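Local structure of uncharacterized protein ygiD (Escherichia coli, 2PW6) at residues Phe119-Gly122 against Ser123-Val126. The protein opens the aromatic ring of DOPA between carbons 4 and 5 in vitro as an extradiol dioxygenase, although its physiological substrate is unknown. Numbering follows the deposited sequence.
Sequences FDHG and SWGV. With ZN (zinc ion), chain C.
The imidazole of His-121 lies beside the indole of Trp-124, its edge turned toward the face of the six-membered ring in an offset edge-to-face pair, with planes at 89° and centroids 5.8 Å apart. Between the two side chains, His-121 CD2 comes nearest, 4.1 Å from Trp-124 CE3. On the other side of the imidazole, His-121 ND1 meets a zinc ion in the ring plane at 2.5 Å; His-121 ND1 of the second subunit binds the same ion, so the metal bridges the two copies. Directly before His-121, Asp-120 is the N-cap of helix 121-130. With CG swung between its backbone N and carbonyl carbon (chi1 53°), the carboxylate folds over the first turn: Asp-120 OD2 accepts from Ser-123 N at 2.8 Å, from above the carboxylate plane, while Asp-120 OD1 takes the Ser-123 hydroxyl OG at 2.9 Å on its syn side. Ser-55 also bonds OD1 and Ser-123 OG, and Ser-172 adds a partner to that hydroxyl, so the buried carboxylate and the Ser-123 hydroxyl share one hydrogen-bond network. An alanine in place of Asp-120 would probably leave Ser-123 N without its cap and the serine hydroxyls short of their shared acceptor. Trp-124 N bonds Asp-120 O at 2.9 Å, nearly straight at 168°, closing the first turn. Ahead of it, Phe-119 CB packs 4.0 Å from Trp-124 CB. The Asp-120 carboxylate lies near His-22 and His-57, which with His-234 bind a separate zinc ion, placing the start of helix 121-130 beside the LigB-type metal centre, while the Phe-119 side chain packs on Met-138 and Gln-140 of strand 138-144 in the mixed sheet.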
loop_
_atom_site.group_PDB
_atom_site.type_symbol
_atom_site.label_atom_id
_atom_site.label_comp_id
_atom_site.label_asym_id
_atom_site.label_seq_id
_atom_site.Cartn_x
_atom_site.Cartn_y
_atom_site.Cartn_z
ATOM N N PHE A 119 -4.959 -1.009 6.609
ATOM C CA PHE A 119 -5.237 0.368 6.238
ATOM C C PHE A 119 -4.217 0.811 5.192
ATOM O O PHE A 119 -3.018 0.650 5.395
ATOM C CB PHE A 119 -5.152 1.280 7.471
ATOM C CG PHE A 119 -6.286 1.095 8.450
ATOM C CD1 PHE A 119 -7.447 1.852 8.342
ATOM C CD2 PHE A 119 -6.197 0.154 9.466
ATOM C CE1 PHE A 119 -8.501 1.691 9.229
ATOM C CE2 PHE A 119 -7.263 -0.029 10.370
ATOM C CZ PHE A 119 -8.408 0.742 10.239
ATOM N N ASP A 120 -4.688 1.344 4.070
ATOM C CA ASP A 120 -3.782 2.077 3.159
ATOM C C ASP A 120 -3.000 3.208 3.873
ATOM O O ASP A 120 -3.485 3.767 4.852
ATOM C CB ASP A 120 -4.579 2.646 1.986
ATOM C CG ASP A 120 -5.735 3.461 2.421
ATOM O OD1 ASP A 120 -6.772 2.901 2.822
ATOM O OD2 ASP A 120 -5.661 4.683 2.324
ATOM N N HIS A 121 -1.810 3.548 3.375
ATOM C CA HIS A 121 -1.014 4.629 3.968
ATOM C C HIS A 121 -1.761 5.939 4.170
ATOM O O HIS A 121 -1.590 6.617 5.203
ATOM C CB HIS A 121 0.243 4.921 3.164
ATOM C CG HIS A 121 1.465 4.312 3.751
ATOM N ND1 HIS A 121 2.075 3.207 3.204
ATOM C CD2 HIS A 121 2.179 4.634 4.863
ATOM C CE1 HIS A 121 3.139 2.893 3.932
ATOM N NE2 HIS A 121 3.211 3.732 4.954
ATOM N N GLY A 122 -2.567 6.292 3.175
ATOM C CA GLY A 122 -3.353 7.514 3.207
ATOM C C GLY A 122 -4.389 7.521 4.313
ATOM O O GLY A 122 -4.578 8.545 4.968
ATOM N N SER A 123 -5.087 6.392 4.487
ATOM C CA SER A 123 -6.148 6.267 5.488
ATOM C C SER A 123 -5.569 6.240 6.884
ATOM O O SER A 123 -6.044 6.914 7.779
ATOM C CB SER A 123 -6.967 4.994 5.264
ATOM O OG SER A 123 -7.906 5.210 4.226
ATOM N N TRP A 124 -4.537 5.423 7.030
ATOM C CA TRP A 124 -3.717 5.341 8.222
ATOM C C TRP A 124 -3.128 6.702 8.613
ATOM O O TRP A 124 -3.038 7.014 9.786
ATOM C CB TRP A 124 -2.625 4.310 7.976
ATOM C CG TRP A 124 -1.649 4.160 9.084
ATOM C CD1 TRP A 124 -1.790 3.399 10.208
ATOM C CD2 TRP A 124 -0.367 4.766 9.166
ATOM N NE1 TRP A 124 -0.671 3.506 10.997
ATOM C CE2 TRP A 124 0.217 4.345 10.385
ATOM C CE3 TRP A 124 0.347 5.644 8.334
ATOM C CZ2 TRP A 124 1.488 4.755 10.792
ATOM C CZ3 TRP A 124 1.608 6.064 8.739
ATOM C CH2 TRP A 124 2.170 5.615 9.966
ATOM N N GLY A 125 -2.749 7.496 7.608
ATOM C CA GLY A 125 -2.219 8.829 7.779
ATOM C C GLY A 125 -3.265 9.768 8.331
ATOM O O GLY A 125 -2.970 10.599 9.213
ATOM N N VAL A 126 -4.493 9.651 7.829
ATOM C CA VAL A 126 -5.599 10.452 8.378
ATOM C C VAL A 126 -5.968 10.039 9.805
ATOM O O VAL A 126 -6.164 10.892 10.661
ATOM C CB VAL A 126 -6.851 10.442 7.491
ATOM C CG1 VAL A 126 -8.068 10.983 8.260
ATOM C CG2 VAL A 126 -6.607 11.262 6.212
HETATM ZN ZN ZN C . 1.722 2.323 0.873
#